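Local coordinates for protein aeromonas extracellular serine protease (PDB 3WQB) that cleaves peptide bonds after paired basic residues, one of them lysine, as a calcium-binding, secreted serine protease of the furin subfamily and a probable virulence factor, at residues Ala450-Val455 / Leu549-Val554; Tyr383-Gly388 / Val455-Thr460. The protein carries 1 engineered substitution. One frame throughout, in Å; residues are numbered along the deposited sequence.

Contact 1 (Ala450-Val455 / Leu549-Val554); sequences AAIADV and LEVTDV. With CA (calcium ion), chain D.
Asp454 and Asp553 meet through a shared calcium ion. Asp454 gives it one oxygen, OD1, at 2.3 Å from the metal, while Asp553 binds with both carboxylate oxygens, OD2 lying 2.5 Å from the calcium. The two carboxylate planes are turned 62° apart, and the ion probably offsets the repulsion expected where Asp454 OD1 comes within 3.2 Å of Asp553 OD2. Although the CB of Asp454 points away from 549-554, its CG stands anti to the backbone N (chi1 -167°), and OD1 reaches the ion. Asp488, Ala555, Asn578 and Asn579 complete the site, and His483 is a further polar partner of Asp553. This is calcium site 3 of the P-domain, a beta-sandwich of the jelly-roll type; the loop after strand 451-452 here reaches the end of strand 545-553. Backbone polar contacts are looser: Val455 N makes a weak bond to Asp553 OD1 at 3.5 Å, and Val455 CA approaches Asp553 O as a CA-H...O contact at 3.2 Å. One water joins the two segments more firmly, donating to Ala453 O at 2.6 Å and accepting from Asp553 N at 2.8 Å. Apolar packing lies farther from the metal, where Ile452 CD1 touches Val551 CG1 at 3.9 Å, both side chains resting also on Leu489, and the CG2 branch of Ile452 sits over the backbone N and CB of Asp553.

Contact 2 (Tyr383-Gly388 / Val455-Thr460); sequences YTSSTG and VGNSPT
Tyr383 donates its hydroxyl to Gly456 O in a short bond, 2.6 Å from OH to O, with the phenol oxygen in the carbonyl plane and the acceptor at the ring edge. Arg391 also bonds this hydroxyl. Two further bonds hold the amide of Asn457: Ser385 OG donates to Asn457 OD1 at 2.7 Å, from 35° above the carbonyl plane, and Asn457 ND2 gives a bent bond (140° at the hydrogen) to Thr387 OG1 at 3.1 Å, nearly in the amide plane. With both ends gripped, the rotation of the amide group is fixed. Ser385 OG lies between its backbone N and carbonyl carbon (chi1 78°), where it also accepts from Thr387 N in an ST turn. That turn sits in the type I beta turn Ser385-Gly388, which follows strand 379-384 of a two-stranded antiparallel hairpin; the hairpin probably belongs to the C-terminal part of the subtilisin domain and loop 455-460 to the P-domain, consistent with an interdomain contact. A water bridges the backbones, donating to Val455 O and accepting from Ser386 N at 2.8 Å, and Ser385 CA makes a CA-H...O contact to the same Val455 O at 3.3 Å. Apolar contact falls to Val455, whose CB and CG1 each lie 3.6 Å from Tyr383 CD2. The backbone carbonyl oxygen of Thr384 lies next to the CB and both methyls of Val455.

Contact 1 and contact 2 share Val455, and their centres lie about 8 Å apart. Past the calcium ligand Asp454 the chain runs directly into the loop that meets the hairpin, and the nearest atom of the Val455 side chain is about 5 Å from the ion, which places the metal site next to what is probably the domain boundary. Thr460 ties the two together again: its N lies 2.7 Å from Val551 O and its OG1 2.7 Å from Ala451 O, both probable hydrogen bonds. Tyr383 CD1 packs 3.4 Å from Val554 O. The predicted charge-relay residues Asp78, His115 and Ala336, the last an engineered residue, take part in neither contact.

Contact 1 (Ala450-Val455 / Leu549-Val554)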
ATOM      1  N   ALA A 450      -4.082 -31.030 -11.203  1.00 18.74           N
ATOM      2  CA  ALA A 450      -3.083 -29.972 -11.023  1.00 18.06           C
ATOM      3  C   ALA A 450      -2.828 -29.149 -12.286  1.00 17.10           C
ATOM      4  O   ALA A 450      -2.373 -28.009 -12.211  1.00 16.64           O
ATOM      5  CB  ALA A 450      -1.769 -30.561 -10.508  1.00 18.25           C
ATOM      6  N   ALA A 451      -3.117 -29.727 -13.447  1.00 16.20           N
ATOM      7  CA  ALA A 451      -2.798 -29.098 -14.721  1.00 15.33           C
ATOM      8  C   ALA A 451      -3.503 -27.759 -14.929  1.00 15.17           C
ATOM      9  O   ALA A 451      -4.699 -27.625 -14.653  1.00 15.53           O
ATOM     10  CB  ALA A 451      -3.120 -30.051 -15.871  1.00 15.61           C
ATOM     11  N   ILE A 452      -2.745 -26.779 -15.411  1.00 14.65           N
ATOM     12  CA  ILE A 452      -3.314 -25.512 -15.858  1.00 14.47           C
ATOM     13  C   ILE A 452      -3.085 -25.443 -17.369  1.00 14.62           C
ATOM     14  O   ILE A 452      -2.014 -25.040 -17.834  1.00 15.29           O
ATOM     15  CB  ILE A 452      -2.673 -24.275 -15.155  1.00 14.06           C
ATOM     16  CG1 ILE A 452      -2.713 -24.413 -13.625  1.00 14.43           C
ATOM     17  CG2 ILE A 452      -3.371 -22.988 -15.612  1.00 14.36           C
ATOM     18  CD1 ILE A 452      -1.776 -23.462 -12.883  1.00 14.64           C
ATOM     19  N   ALA A 453      -4.083 -25.857 -18.136  1.00 14.54           N
ATOM     20  CA  ALA A 453      -3.956 -25.855 -19.594  1.00 14.52           C
ATOM     21  C   ALA A 453      -3.882 -24.437 -20.132  1.00 14.54           C
ATOM     22  O   ALA A 453      -4.457 -23.512 -19.550  1.00 14.96           O
ATOM     23  CB  ALA A 453      -5.122 -26.594 -20.236  1.00 15.03           C
ATOM     24  N   ASP A 454      -3.168 -24.259 -21.241  1.00 14.45           N
ATOM     25  CA  ASP A 454      -3.212 -22.998 -21.968  1.00 14.21           C
ATOM     26  C   ASP A 454      -4.669 -22.732 -22.355  1.00 14.28           C
ATOM     27  O   ASP A 454      -5.410 -23.672 -22.657  1.00 14.68           O
ATOM     28  CB  ASP A 454      -2.348 -23.111 -23.222  1.00 14.43           C
ATOM     29  CG  ASP A 454      -2.074 -21.779 -23.877  1.00 14.86           C
ATOM     30  OD1 ASP A 454      -2.166 -20.723 -23.210  1.00 15.11           O
ATOM     31  OD2 ASP A 454      -1.736 -21.787 -25.083  1.00 15.85           O
ATOM     32  N   VAL A 455      -5.087 -21.466 -22.316  1.00 13.60           N
ATOM     33  CA  VAL A 455      -6.458 -21.060 -22.695  1.00 13.90           C
ATOM     34  C   VAL A 455      -7.509 -22.078 -22.230  1.00 13.92           C
ATOM     35  O   VAL A 455      -8.231 -22.679 -23.031  1.00 14.53           O
ATOM     36  CB  VAL A 455      -6.594 -20.705 -24.225  1.00 13.80           C
ATOM     37  CG1 VAL A 455      -5.944 -19.369 -24.510  1.00 14.61           C
ATOM     38  CG2 VAL A 455      -6.019 -21.804 -25.163  1.00 14.17           C
ATOM     39  N   LEU A 549     -10.215 -22.312  -4.584  1.00 11.04           N
ATOM     40  CA  LEU A 549      -9.308 -21.517  -5.401  1.00 11.37           C
ATOM     41  C   LEU A 549      -9.449 -21.927  -6.856  1.00 11.30           C
ATOM     42  O   LEU A 549      -9.510 -23.118  -7.170  1.00 12.12           O
ATOM     43  CB  LEU A 549      -7.864 -21.730  -4.955  1.00 12.05           C
ATOM     44  CG  LEU A 549      -6.834 -20.801  -5.600  1.00 12.79           C
ATOM     45  CD1 LEU A 549      -6.913 -19.402  -4.989  1.00 14.62           C
ATOM     46  CD2 LEU A 549      -5.444 -21.378  -5.446  1.00 14.50           C
ATOM     47  N   GLU A 550      -9.496 -20.936  -7.740  1.00 11.48           N
ATOM     48  CA  GLU A 550      -9.625 -21.185  -9.167  1.00 11.26           C
ATOM     49  C   GLU A 550      -8.497 -20.470  -9.883  1.00 11.25           C
ATOM     50  O   GLU A 550      -8.257 -19.296  -9.622  1.00 11.69           O
ATOM     51  CB  GLU A 550     -10.976 -20.668  -9.679  1.00 11.42           C
ATOM     52  CG  GLU A 550     -12.162 -21.473  -9.199  1.00 13.34           C
ATOM     53  CD  GLU A 550     -13.480 -21.047  -9.817  1.00 15.28           C
ATOM     54  OE1 GLU A 550     -13.535 -20.032 -10.552  1.00 17.03           O
ATOM     55  OE2 GLU A 550     -14.477 -21.753  -9.578  1.00 16.72           O
ATOM     56  N   VAL A 551      -7.795 -21.171 -10.777  1.00 11.63           N
ATOM     57  CA  VAL A 551      -6.709 -20.582 -11.560  1.00 11.68           C
ATOM     58  C   VAL A 551      -6.939 -20.940 -13.026  1.00 11.69           C
ATOM     59  O   VAL A 551      -7.122 -22.114 -13.338  1.00 11.57           O
ATOM     60  CB  VAL A 551      -5.323 -21.110 -11.112  1.00 11.99           C
ATOM     61  CG1 VAL A 551      -4.205 -20.525 -11.970  1.00 13.11           C
ATOM     62  CG2 VAL A 551      -5.081 -20.809  -9.631  1.00 12.70           C
ATOM     63  N   THR A 552      -6.944 -19.940 -13.908  1.00 11.71           N
ATOM     64  CA  THR A 552      -7.149 -20.163 -15.341  1.00 11.88           C
ATOM     65  C   THR A 552      -6.108 -19.402 -16.143  1.00 11.54           C
ATOM     66  O   THR A 552      -5.804 -18.252 -15.836  1.00 11.47           O
ATOM     67  CB  THR A 552      -8.541 -19.665 -15.800  1.00 12.17           C
ATOM     68  OG1 THR A 552      -9.554 -20.132 -14.901  1.00 13.06           O
ATOM     69  CG2 THR A 552      -8.860 -20.192 -17.187  1.00 13.38           C
ATOM     70  N   ASP A 553      -5.564 -20.051 -17.170  1.00 11.60           N
ATOM     71  CA  ASP A 553      -4.750 -19.380 -18.176  1.00 11.99           C
ATOM     72  C   ASP A 553      -5.713 -18.847 -19.239  1.00 12.14           C
ATOM     73  O   ASP A 553      -6.417 -19.617 -19.889  1.00 12.56           O
ATOM     74  CB  ASP A 553      -3.728 -20.385 -18.747  1.00 12.19           C
ATOM     75  CG  ASP A 553      -2.892 -19.823 -19.904  1.00 12.46           C
ATOM     76  OD1 ASP A 553      -3.345 -18.933 -20.662  1.00 13.59           O
ATOM     77  OD2 ASP A 553      -1.756 -20.301 -20.078  1.00 14.06           O
ATOM     78  N   VAL A 554      -5.769 -17.525 -19.377  1.00 12.15           N
ATOM     79  CA  VAL A 554      -6.802 -16.878 -20.185  1.00 12.36           C
ATOM     80  C   VAL A 554      -6.264 -16.175 -21.433  1.00 12.42           C
ATOM     81  O   VAL A 554      -6.902 -15.252 -21.945  1.00 13.11           O
ATOM     82  CB  VAL A 554      -7.661 -15.872 -19.343  1.00 12.19           C
ATOM     83  CG1 VAL A 554      -8.380 -16.588 -18.197  1.00 12.91           C
ATOM     84  CG2 VAL A 554      -6.811 -14.702 -18.833  1.00 13.07           C
TER
HETATM   85 CA    CA D 902      -1.244 -18.958 -22.107  1.00 13.46          CA
HETATM   86  O   HOH W   1      -6.299 -22.685 -17.848  1.00 13.27           O

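Contact 2 (Tyr383-Gly388 / Val455-Thr460)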
ATOM      1  N   TYR A 383     -11.094 -14.947 -24.958  1.00 17.51           N
ATOM      2  CA  TYR A 383     -10.152 -15.859 -25.596  1.00 17.54           C
ATOM      3  C   TYR A 383     -10.872 -17.069 -26.155  1.00 17.77           C
ATOM      4  O   TYR A 383     -12.035 -17.301 -25.849  1.00 17.94           O
ATOM      5  CB  TYR A 383      -9.050 -16.296 -24.623  1.00 17.39           C
ATOM      6  CG  TYR A 383      -9.479 -17.189 -23.473  1.00 16.69           C
ATOM      7  CD1 TYR A 383      -9.963 -16.640 -22.290  1.00 15.86           C
ATOM      8  CD2 TYR A 383      -9.364 -18.578 -23.557  1.00 16.45           C
ATOM      9  CE1 TYR A 383     -10.336 -17.442 -21.221  1.00 15.28           C
ATOM     10  CE2 TYR A 383      -9.731 -19.400 -22.487  1.00 16.72           C
ATOM     11  CZ  TYR A 383     -10.210 -18.825 -21.316  1.00 15.40           C
ATOM     12  OH  TYR A 383     -10.560 -19.623 -20.242  1.00 15.96           O
ATOM     13  N   THR A 384     -10.159 -17.834 -26.974  1.00 18.09           N
ATOM     14  CA  THR A 384     -10.683 -19.063 -27.537  1.00 19.04           C
ATOM     15  C   THR A 384      -9.882 -20.222 -26.957  1.00 18.34           C
ATOM     16  O   THR A 384      -8.647 -20.222 -27.017  1.00 17.46           O
ATOM     17  CB  THR A 384     -10.581 -19.034 -29.083  1.00 19.57           C
ATOM     18  OG1 THR A 384     -11.273 -17.882 -29.578  1.00 21.66           O
ATOM     19  CG2 THR A 384     -11.179 -20.294 -29.720  1.00 20.26           C
ATOM     20  N   SER A 385     -10.591 -21.198 -26.394  1.00 18.55           N
ATOM     21  CA  SER A 385      -9.966 -22.378 -25.799  1.00 19.12           C
ATOM     22  C   SER A 385      -9.406 -23.331 -26.857  1.00 19.70           C
ATOM     23  O   SER A 385      -9.617 -23.117 -28.052  1.00 19.62           O
ATOM     24  CB  SER A 385     -10.971 -23.119 -24.917  1.00 18.94           C
ATOM     25  OG  SER A 385     -11.861 -23.885 -25.719  1.00 20.19           O
ATOM     26  N   SER A 386      -8.715 -24.390 -26.426  1.00 21.01           N
ATOM     27  CA  SER A 386      -8.148 -25.373 -27.362  1.00 22.54           C
ATOM     28  C   SER A 386      -9.214 -26.221 -28.058  1.00 23.00           C
ATOM     29  O   SER A 386      -8.934 -26.853 -29.084  1.00 23.52           O
ATOM     30  CB  SER A 386      -7.116 -26.275 -26.676  1.00 22.93           C
ATOM     31  OG  SER A 386      -5.973 -25.531 -26.296  1.00 24.72           O
ATOM     32  N   THR A 387     -10.433 -26.219 -27.518  1.00 23.37           N
ATOM     33  CA  THR A 387     -11.553 -26.914 -28.157  1.00 23.93           C
ATOM     34  C   THR A 387     -12.379 -25.967 -29.023  1.00 23.99           C
ATOM     35  O   THR A 387     -13.412 -26.355 -29.570  1.00 24.26           O
ATOM     36  CB  THR A 387     -12.474 -27.616 -27.131  1.00 24.04           C
ATOM     37  OG1 THR A 387     -12.995 -26.653 -26.206  1.00 24.37           O
ATOM     38  CG2 THR A 387     -11.717 -28.701 -26.377  1.00 24.88           C
ATOM     39  N   GLY A 388     -11.920 -24.724 -29.145  1.00 24.00           N
ATOM     40  CA  GLY A 388     -12.629 -23.719 -29.933  1.00 24.48           C
ATOM     41  C   GLY A 388     -13.839 -23.116 -29.235  1.00 24.49           C
ATOM     42  O   GLY A 388     -14.698 -22.522 -29.887  1.00 25.05           O
ATOM     43  N   VAL A 455      -5.087 -21.466 -22.316  1.00 13.60           N
ATOM     44  CA  VAL A 455      -6.458 -21.060 -22.695  1.00 13.90           C
ATOM     45  C   VAL A 455      -7.509 -22.078 -22.230  1.00 13.92           C
ATOM     46  O   VAL A 455      -8.231 -22.679 -23.031  1.00 14.53           O
ATOM     47  CB  VAL A 455      -6.594 -20.705 -24.225  1.00 13.80           C
ATOM     48  CG1 VAL A 455      -5.944 -19.369 -24.510  1.00 14.61           C
ATOM     49  CG2 VAL A 455      -6.019 -21.804 -25.163  1.00 14.17           C
ATOM     50  N   GLY A 456      -7.596 -22.258 -20.913  1.00 14.15           N
ATOM     51  CA  GLY A 456      -8.377 -23.356 -20.352  1.00 14.92           C
ATOM     52  C   GLY A 456      -9.867 -23.274 -20.602  1.00 15.37           C
ATOM     53  O   GLY A 456     -10.438 -22.186 -20.664  1.00 15.55           O
ATOM     54  N   ASN A 457     -10.500 -24.432 -20.749  1.00 16.04           N
ATOM     55  CA  ASN A 457     -11.952 -24.496 -20.867  1.00 17.00           C
ATOM     56  C   ASN A 457     -12.675 -24.137 -19.584  1.00 16.97           C
ATOM     57  O   ASN A 457     -13.818 -23.684 -19.617  1.00 17.53           O
ATOM     58  CB  ASN A 457     -12.387 -25.885 -21.325  1.00 17.38           C
ATOM     59  CG  ASN A 457     -12.390 -26.015 -22.824  1.00 20.24           C
ATOM     60  OD1 ASN A 457     -12.880 -25.136 -23.526  1.00 21.87           O
ATOM     61  ND2 ASN A 457     -11.853 -27.116 -23.323  1.00 22.57           N
ATOM     62  N   SER A 458     -12.001 -24.361 -18.461  1.00 16.91           N
ATOM     63  CA  SER A 458     -12.535 -24.070 -17.142  1.00 16.74           C
ATOM     64  C   SER A 458     -11.346 -23.901 -16.207  1.00 16.04           C
ATOM     65  O   SER A 458     -10.233 -24.290 -16.551  1.00 15.86           O
ATOM     66  CB  SER A 458     -13.436 -25.206 -16.647  1.00 16.97           C
ATOM     67  OG  SER A 458     -12.709 -26.405 -16.472  1.00 18.79           O
ATOM     68  N   PRO A 459     -11.573 -23.319 -15.018  1.00 15.85           N
ATOM     69  CA  PRO A 459     -10.470 -23.135 -14.088  1.00 15.64           C
ATOM     70  C   PRO A 459      -9.916 -24.439 -13.536  1.00 15.00           C
ATOM     71  O   PRO A 459     -10.629 -25.438 -13.414  1.00 16.26           O
ATOM     72  CB  PRO A 459     -11.100 -22.339 -12.947  1.00 15.73           C
ATOM     73  CG  PRO A 459     -12.275 -21.663 -13.543  1.00 17.00           C
ATOM     74  CD  PRO A 459     -12.791 -22.617 -14.576  1.00 15.95           C
ATOM     75  N   THR A 460      -8.630 -24.410 -13.221  1.00 14.23           N
ATOM     76  CA  THR A 460      -8.005 -25.410 -12.379  1.00 14.09           C
ATOM     77  C   THR A 460      -8.444 -25.059 -10.967  1.00 13.66           C
ATOM     78  O   THR A 460      -8.237 -23.939 -10.513  1.00 13.80           O
ATOM     79  CB  THR A 460      -6.488 -25.316 -12.526  1.00 13.68           C
ATOM     80  OG1 THR A 460      -6.147 -25.489 -13.907  1.00 14.36           O
ATOM     81  CG2 THR A 460      -5.775 -26.356 -11.677  1.00 14.45           C
TER
HETATM   82  O   HOH W   2      -8.083 -25.274 -23.819  1.00 24.22           O